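Local atomic coordinates of rhino (Drosophila simulans, PDB entry 5XYW), a protein that probably acts as an HP1-like chromatin protein at germline piRNA clusters, and dimerises and binds a partner protein through its chromo shadow domain. Residues 26-31 / 43-48; 10-15 / 37-42. One frame throughout, in Å; residues are numbered along the deposited sequence.

Interaction 1: 26-31 / 43-48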
ATOM      1  N   LYS A  26       5.767  -4.080   3.360  1.00 76.30           N
ATOM      2  CA  LYS A  26       5.729  -3.586   4.738  1.00 78.20           C
ATOM      3  C   LYS A  26       5.113  -2.195   4.718  1.00 80.94           C
ATOM      4  O   LYS A  26       4.356  -1.819   5.598  1.00 94.40           O
ATOM      5  CB  LYS A  26       7.124  -3.537   5.373  1.00 77.25           C
ATOM      6  CG  LYS A  26       8.225  -3.035   4.417  1.00 94.35           C
ATOM      7  CD  LYS A  26       9.602  -2.894   5.090  1.00108.11           C
ATOM      8  CE  LYS A  26       9.661  -1.709   6.063  1.00113.89           C
ATOM      9  NZ  LYS A  26      11.042  -1.492   6.614  1.00108.76           N
ATOM     10  N   GLU A  27       5.451  -1.428   3.697  1.00 74.22           N
ATOM     11  CA  GLU A  27       4.774  -0.186   3.467  1.00 74.30           C
ATOM     12  C   GLU A  27       4.019  -0.287   2.150  1.00 72.98           C
ATOM     13  O   GLU A  27       4.398  -1.050   1.260  1.00 69.13           O
ATOM     14  CB  GLU A  27       5.757   0.978   3.474  1.00 67.96           C
ATOM     15  CG  GLU A  27       6.101   1.399   4.878  1.00 86.16           C
ATOM     16  CD  GLU A  27       6.939   2.645   4.917  1.00107.41           C
ATOM     17  OE1 GLU A  27       7.087   3.283   3.855  1.00104.69           O
ATOM     18  OE2 GLU A  27       7.452   2.985   6.007  1.00125.58           O
ATOM     19  N   LEU A  28       2.916   0.448   2.068  1.00 62.54           N
ATOM     20  CA  LEU A  28       2.179   0.569   0.835  1.00 65.79           C
ATOM     21  C   LEU A  28       2.867   1.619  -0.035  1.00 69.70           C
ATOM     22  O   LEU A  28       3.247   2.692   0.437  1.00 76.78           O
ATOM     23  CB  LEU A  28       0.735   0.937   1.136  1.00 57.51           C
ATOM     24  CG  LEU A  28      -0.299   0.992   0.024  1.00 55.19           C
ATOM     25  CD1 LEU A  28      -0.213  -0.195  -0.922  1.00 48.43           C
ATOM     26  CD2 LEU A  28      -1.653   1.047   0.663  1.00 71.19           C
ATOM     27  N   PHE A  29       3.068   1.300  -1.299  1.00 65.34           N
ATOM     28  CA  PHE A  29       3.704   2.244  -2.204  1.00 63.25           C
ATOM     29  C   PHE A  29       2.743   2.663  -3.280  1.00 57.35           C
ATOM     30  O   PHE A  29       1.997   1.843  -3.804  1.00 58.53           O
ATOM     31  CB  PHE A  29       4.957   1.644  -2.844  1.00 70.32           C
ATOM     32  CG  PHE A  29       6.176   1.806  -2.013  1.00 70.68           C
ATOM     33  CD1 PHE A  29       6.840   3.022  -1.983  1.00 72.42           C
ATOM     34  CD2 PHE A  29       6.637   0.758  -1.233  1.00 59.93           C
ATOM     35  CE1 PHE A  29       7.958   3.184  -1.192  1.00 80.93           C
ATOM     36  CE2 PHE A  29       7.738   0.910  -0.435  1.00 59.46           C
ATOM     37  CZ  PHE A  29       8.415   2.113  -0.415  1.00 74.55           C
ATOM     38  N   LEU A  30       2.758   3.946  -3.597  1.00 59.12           N
ATOM     39  CA  LEU A  30       1.984   4.448  -4.705  1.00 64.47           C
ATOM     40  C   LEU A  30       2.955   4.871  -5.754  1.00 61.82           C
ATOM     41  O   LEU A  30       3.956   5.523  -5.468  1.00 62.30           O
ATOM     42  CB  LEU A  30       1.074   5.626  -4.310  1.00 60.04           C
ATOM     43  CG  LEU A  30       0.077   5.453  -3.160  1.00 56.24           C
ATOM     44  CD1 LEU A  30      -0.948   6.532  -3.259  1.00 62.25           C
ATOM     45  CD2 LEU A  30      -0.590   4.078  -3.141  1.00 48.30           C
ATOM     46  N   PHE A  31       2.640   4.484  -6.974  1.00 60.18           N
ATOM     47  CA  PHE A  31       3.408   4.866  -8.123  1.00 67.30           C
ATOM     48  C   PHE A  31       2.679   5.987  -8.841  1.00 68.69           C
ATOM     49  O   PHE A  31       1.618   5.779  -9.470  1.00 73.73           O
ATOM     50  CB  PHE A  31       3.642   3.637  -8.985  1.00 68.86           C
ATOM     51  CG  PHE A  31       4.217   2.498  -8.202  1.00 67.49           C
ATOM     52  CD1 PHE A  31       5.567   2.508  -7.828  1.00 65.26           C
ATOM     53  CD2 PHE A  31       3.410   1.456  -7.770  1.00 68.23           C
ATOM     54  CE1 PHE A  31       6.112   1.475  -7.074  1.00 57.01           C
ATOM     55  CE2 PHE A  31       3.956   0.409  -7.015  1.00 75.01           C
ATOM     56  CZ  PHE A  31       5.314   0.425  -6.667  1.00 59.96           C
ATOM     57  N   VAL A  43       6.275   6.217  -3.977  1.00 57.13           N
ATOM     58  CA  VAL A  43       6.186   7.096  -2.834  1.00 57.71           C
ATOM     59  C   VAL A  43       5.398   6.361  -1.792  1.00 69.25           C
ATOM     60  O   VAL A  43       4.368   5.790  -2.111  1.00 82.43           O
ATOM     61  CB  VAL A  43       5.519   8.422  -3.188  1.00 71.45           C
ATOM     62  CG1 VAL A  43       5.397   9.303  -1.945  1.00 83.01           C
ATOM     63  CG2 VAL A  43       6.299   9.126  -4.291  1.00 60.94           C
ATOM     64  N   PRO A  44       5.893   6.330  -0.550  1.00 77.99           N
ATOM     65  CA  PRO A  44       5.125   5.648   0.492  1.00 89.83           C
ATOM     66  C   PRO A  44       3.746   6.270   0.693  1.00101.83           C
ATOM     67  O   PRO A  44       3.589   7.493   0.664  1.00102.36           O
ATOM     68  CB  PRO A  44       6.003   5.816   1.738  1.00 85.14           C
ATOM     69  CG  PRO A  44       7.360   5.991   1.213  1.00 73.18           C
ATOM     70  CD  PRO A  44       7.221   6.745  -0.066  1.00 74.53           C
ATOM     71  N   MET A  45       2.759   5.400   0.864  1.00116.56           N
ATOM     72  CA  MET A  45       1.366   5.776   1.056  1.00120.41           C
ATOM     73  C   MET A  45       1.155   6.889   2.073  1.00115.12           C
ATOM     74  O   MET A  45       0.402   7.815   1.833  1.00116.78           O
ATOM     75  CB  MET A  45       0.572   4.548   1.486  1.00126.85           C
ATOM     76  CG  MET A  45      -0.642   4.866   2.334  1.00132.60           C
ATOM     77  SD  MET A  45      -2.001   5.616   1.426  1.00 62.88           S
ATOM     78  CE  MET A  45      -3.283   4.489   1.978  1.00 80.73           C
ATOM     79  N   LYS A  46       1.816   6.776   3.214  1.00101.97           N
ATOM     80  CA  LYS A  46       1.642   7.712   4.313  1.00 98.98           C
ATOM     81  C   LYS A  46       1.972   9.145   3.906  1.00106.17           C
ATOM     82  O   LYS A  46       1.201  10.085   4.158  1.00118.85           O
ATOM     83  CB  LYS A  46       2.506   7.261   5.485  1.00106.17           C
ATOM     84  CG  LYS A  46       2.482   5.734   5.669  1.00111.73           C
ATOM     85  CD  LYS A  46       3.322   5.255   6.852  1.00110.90           C
ATOM     86  CE  LYS A  46       3.076   3.769   7.135  1.00108.61           C
ATOM     87  NZ  LYS A  46       4.024   3.186   8.139  1.00100.11           N
ATOM     88  N   TYR A  47       3.112   9.310   3.253  1.00103.20           N
ATOM     89  CA  TYR A  47       3.545  10.625   2.795  1.00100.39           C
ATOM     90  C   TYR A  47       2.507  11.244   1.864  1.00 93.93           C
ATOM     91  O   TYR A  47       1.995  12.341   2.104  1.00 93.85           O
ATOM     92  CB  TYR A  47       4.891  10.536   2.063  1.00106.56           C
ATOM     93  CG  TYR A  47       6.086  10.099   2.886  1.00106.12           C
ATOM     94  CD1 TYR A  47       5.933   9.401   4.078  1.00105.01           C
ATOM     95  CD2 TYR A  47       7.379  10.389   2.463  1.00114.67           C
ATOM     96  CE1 TYR A  47       7.032   8.997   4.823  1.00101.13           C
ATOM     97  CE2 TYR A  47       8.484   9.990   3.204  1.00115.41           C
ATOM     98  CZ  TYR A  47       8.303   9.291   4.385  1.00108.49           C
ATOM     99  OH  TYR A  47       9.391   8.883   5.135  1.00111.47           O
ATOM    100  N   ILE A  48       2.205  10.517   0.799  1.00 91.20           N
ATOM    101  CA  ILE A  48       1.321  11.009  -0.239  1.00 93.95           C
ATOM    102  C   ILE A  48      -0.066  11.301   0.347  1.00 91.85           C
ATOM    103  O   ILE A  48      -0.724  12.258  -0.032  1.00 82.26           O
ATOM    104  CB  ILE A  48       1.242   9.986  -1.404  1.00 85.91           C
ATOM    105  CG1 ILE A  48       0.698  10.619  -2.678  1.00 80.02           C
ATOM    106  CG2 ILE A  48       0.458   8.755  -1.015  1.00 91.80           C
ATOM    107  CD1 ILE A  48       1.771  11.268  -3.506  1.00 87.61           C
TER
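Strands 28-34 and 40-44 run antiparallel here, with L30 and V43 as a hydrogen-bonded pair and F29 and P44 as the adjoining non-hydrogen-bonded pair, whose CA atoms are 4.6 Å apart. L30 N points almost straight at V43 O (2.9 Å, 178°) and lies in the plane of that carbonyl; V43 N answers with a bond of 2.8 Å to L30 O. A third bond, also 2.8 Å, runs from M45 N to L28 O; the donor lies above the carbonyl plane, at the residue where helix 45-51 begins. P44 occupies the N-cap position at this change from strand to helix.

On one face of the sheet F29 and P44 lie side by side, F29 CE1 3.7 Å from P44 CG, and the chain of another protein packs against both. E27, extended beyond CG, brings its carboxylate to the P44 ring and towards K46; E27 OE2 and K46 NZ stay 4.0 Å apart, beyond a salt bridge. On the face that carries L30, L30 CD1 meets I48 CG2 at 3.5 Å. L28, its CG anti to the backbone N (chi1 -174°), runs alongside M45. There L28 CB is 3.6 Å from M45 CB. F60 of helix 53-61 packs on L28, L30 and M45; L28 also packs on Q24, and M45 on C22, of the second subunit.

The contact joins hairpin 28-34/40-44 of the chromo shadow domain to helix 45-51: main-chain bonds tie the strand and the helix's first residue to strand 28-34, apolar side chains pack on both faces, and E27-K46 contributes at most loose electrostatic attraction.

Interaction 2: 10-15 / 37-42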
ATOM      1  N   LEU A  10      13.184  12.361  -5.171  1.00 97.03           N
ATOM      2  CA  LEU A  10      11.993  11.588  -5.523  1.00 99.24           C
ATOM      3  C   LEU A  10      10.729  12.319  -5.101  1.00100.78           C
ATOM      4  O   LEU A  10       9.670  12.153  -5.698  1.00 99.46           O
ATOM      5  CB  LEU A  10      11.985  10.224  -4.840  1.00 96.24           C
ATOM      6  CG  LEU A  10      12.964   9.058  -4.907  1.00 84.10           C
ATOM      7  CD1 LEU A  10      14.435   9.437  -4.803  1.00 82.28           C
ATOM      8  CD2 LEU A  10      12.570   8.200  -3.743  1.00 74.88           C
ATOM      9  N   ASP A  11      10.811  13.072  -4.015  1.00107.89           N
ATOM     10  CA  ASP A  11       9.752  14.030  -3.728  1.00112.15           C
ATOM     11  C   ASP A  11      10.342  15.413  -3.966  1.00113.39           C
ATOM     12  O   ASP A  11      11.041  15.988  -3.124  1.00117.24           O
ATOM     13  CB  ASP A  11       9.208  13.896  -2.324  1.00105.13           C
ATOM     14  CG  ASP A  11       7.933  14.666  -2.140  1.00 99.58           C
ATOM     15  OD1 ASP A  11       8.012  15.912  -2.088  1.00107.27           O
ATOM     16  OD2 ASP A  11       6.856  14.032  -2.057  1.00 89.10           O
ATOM     17  N   ARG A  12      10.040  15.923  -5.147  1.00104.89           N
ATOM     18  CA  ARG A  12      10.781  16.998  -5.762  1.00 94.61           C
ATOM     19  C   ARG A  12      10.023  18.311  -5.686  1.00102.54           C
ATOM     20  O   ARG A  12      10.254  19.224  -6.479  1.00 98.31           O
ATOM     21  CB  ARG A  12      11.061  16.617  -7.211  1.00 93.15           C
ATOM     22  CG  ARG A  12      10.699  15.161  -7.493  1.00 87.32           C
ATOM     23  CD  ARG A  12      10.768  14.819  -8.967  1.00 96.71           C
ATOM     24  NE  ARG A  12      11.254  13.455  -9.172  1.00105.22           N
ATOM     25  CZ  ARG A  12      11.606  12.957 -10.354  1.00115.72           C
ATOM     26  NH1 ARG A  12      11.519  13.709 -11.442  1.00131.14           N
ATOM     27  NH2 ARG A  12      12.042  11.709 -10.456  1.00108.11           N
ATOM     28  N   GLY A  13       9.116  18.397  -4.720  1.00110.68           N
ATOM     29  CA  GLY A  13       8.312  19.589  -4.530  1.00113.51           C
ATOM     30  C   GLY A  13       7.522  20.002  -5.759  1.00112.76           C
ATOM     31  O   GLY A  13       7.497  21.175  -6.123  1.00115.48           O
ATOM     32  N   LEU A  14       6.887  19.033  -6.410  1.00109.53           N
ATOM     33  CA  LEU A  14       6.012  19.323  -7.533  1.00 98.05           C
ATOM     34  C   LEU A  14       4.576  19.040  -7.098  1.00 99.02           C
ATOM     35  O   LEU A  14       4.336  18.554  -5.990  1.00 97.14           O
ATOM     36  CB  LEU A  14       6.390  18.487  -8.762  1.00 96.68           C
ATOM     37  CG  LEU A  14       7.861  18.431  -9.199  1.00 98.33           C
ATOM     38  CD1 LEU A  14       8.030  17.608 -10.464  1.00 96.17           C
ATOM     39  CD2 LEU A  14       8.421  19.814  -9.413  1.00 97.19           C
ATOM     40  N   GLU A  15       3.617  19.361  -7.957  1.00102.75           N
ATOM     41  CA  GLU A  15       2.231  19.018  -7.682  1.00102.20           C
ATOM     42  C   GLU A  15       1.935  17.651  -8.260  1.00 96.54           C
ATOM     43  O   GLU A  15       2.338  17.359  -9.392  1.00 90.91           O
ATOM     44  CB  GLU A  15       1.271  20.056  -8.265  1.00112.06           C
ATOM     45  CG  GLU A  15       1.253  21.379  -7.524  1.00118.27           C
ATOM     46  CD  GLU A  15       0.398  22.416  -8.228  1.00129.71           C
ATOM     47  OE1 GLU A  15      -0.091  22.129  -9.349  1.00132.67           O
ATOM     48  OE2 GLU A  15       0.213  23.514  -7.658  1.00133.02           O
ATOM     49  N   CYS A  37       6.576  16.219 -15.482  1.00116.20           N
ATOM     50  CA  CYS A  37       7.778  15.430 -15.151  1.00116.04           C
ATOM     51  C   CYS A  37       8.136  14.203 -16.022  1.00108.23           C
ATOM     52  O   CYS A  37       9.317  13.896 -16.182  1.00 98.31           O
ATOM     53  CB  CYS A  37       7.669  14.965 -13.697  1.00116.53           C
ATOM     54  SG  CYS A  37       9.093  14.039 -13.103  1.00133.26           S
ATOM     55  N   SER A  38       7.134  13.500 -16.553  1.00114.52           N
ATOM     56  CA  SER A  38       7.337  12.302 -17.394  1.00112.95           C
ATOM     57  C   SER A  38       7.910  11.075 -16.655  1.00107.29           C
ATOM     58  O   SER A  38       8.002   9.982 -17.228  1.00108.45           O
ATOM     59  CB  SER A  38       8.239  12.625 -18.590  1.00115.36           C
ATOM     60  OG  SER A  38       7.668  13.638 -19.402  1.00131.63           O
ATOM     61  N   SER A  39       8.292  11.231 -15.393  1.00101.33           N
ATOM     62  CA  SER A  39       8.775  10.075 -14.649  1.00101.48           C
ATOM     63  C   SER A  39       7.797   9.626 -13.547  1.00 97.80           C
ATOM     64  O   SER A  39       7.006  10.411 -13.023  1.00103.02           O
ATOM     65  CB  SER A  39      10.158  10.361 -14.057  1.00106.75           C
ATOM     66  OG  SER A  39      10.077  11.170 -12.900  1.00104.79           O
ATOM     67  N   ILE A  40       7.848   8.338 -13.239  1.00 83.95           N
ATOM     68  CA  ILE A  40       7.035   7.732 -12.196  1.00 70.34           C
ATOM     69  C   ILE A  40       7.883   7.520 -10.959  1.00 64.40           C
ATOM     70  O   ILE A  40       9.058   7.167 -11.053  1.00 71.96           O
ATOM     71  CB  ILE A  40       6.455   6.389 -12.650  1.00 63.24           C
ATOM     72  CG1 ILE A  40       5.900   6.530 -14.071  1.00 77.18           C
ATOM     73  CG2 ILE A  40       5.427   5.875 -11.658  1.00 57.17           C
ATOM     74  CD1 ILE A  40       5.520   5.236 -14.714  1.00 83.06           C
ATOM     75  N   ASP A  41       7.292   7.763  -9.803  1.00 59.21           N
ATOM     76  CA  ASP A  41       7.992   7.638  -8.545  1.00 67.88           C
ATOM     77  C   ASP A  41       7.218   6.713  -7.643  1.00 74.76           C
ATOM     78  O   ASP A  41       5.977   6.705  -7.652  1.00 72.91           O
ATOM     79  CB  ASP A  41       8.180   8.993  -7.866  1.00 69.34           C
ATOM     80  CG  ASP A  41       9.197   9.846  -8.560  1.00 75.51           C
ATOM     81  OD1 ASP A  41       9.596   9.491  -9.689  1.00 80.99           O
ATOM     82  OD2 ASP A  41       9.594  10.876  -7.987  1.00 76.91           O
ATOM     83  N   ALA A  42       7.969   5.908  -6.896  1.00 69.83           N
ATOM     84  CA  ALA A  42       7.412   5.130  -5.813  1.00 57.01           C
ATOM     85  C   ALA A  42       7.425   6.054  -4.617  1.00 60.29           C
ATOM     86  O   ALA A  42       8.451   6.665  -4.313  1.00 69.34           O
ATOM     87  CB  ALA A  42       8.219   3.887  -5.563  1.00 59.81           C
TER
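A salt bridge between R12 and D41 is the main polar link. The two side chains meet tip to tip, R12 NE lying 3.3 Å from D41 OD2 with an N-H...O angle of only 121°, so the hydrogen bond within it is weak. The guanidinium and carboxylate planes are turned 54° apart, and the pair is thus skewed instead of forming a flat, two-pronged bridge; the second oxygen, D41 OD1, is 3.4 Å from R12 NH2. With its chain bent at chi3 (144°), R12 brings NH2 to 3.2 Å from S39 OG, in the loop that leads into the strand.

D41 OD2 also accepts a weak hydrogen bond from W34 NE1, and the backbone oxygen L10 O lies 2.6 Å from D41 OD2. The positive charge of R12 would probably stabilise an ionised D41. An alanine in place of R12 would remove the guanidinium and with it the salt bridge, and would probably loosen the hold of 10-15 on the strand while leaving D41 without this cationic partner. Next along the strand, A42 N is hydrogen-bonded to a polar side chain of another protein.

Looser contacts flank the charged pair. L14 makes an apolar one, its CD1 branch 4.2 Å from C37 CB, and its side chain also rests on W34 of strand 28-34. At the other end, L10 CB approaches D41 OD2 at 4.0 Å, and L10 CD2 comes within 4.4 Å of A42 O.

The irregular segment leading into strand 16-24 thereby lies over strand 40-44, outermost within this chain in the three-stranded antiparallel sheet of the chromo shadow domain.

Overall arrangement
Both interactions use strand 40-44, interaction 2 drawing on its beginning and interaction 1 on its end, where helix 45-51 starts. Their centres are about 13 Å apart. Along the chain the segments alternate, 10-15, 26-31, 37-42 and 43-48, so the two contacts cross along the chain. They touch directly where F31 CE1 meets A42 CB at 3.5 Å. Interaction 1 is largely buried and joins sheet to helix, whereas interaction 2 is only partly buried and ties the leading segment to the same strand. The chain of another protein reaches both, and interaction 1 also touches the second subunit, so that it lies by both the dimer contact and the partner's surface.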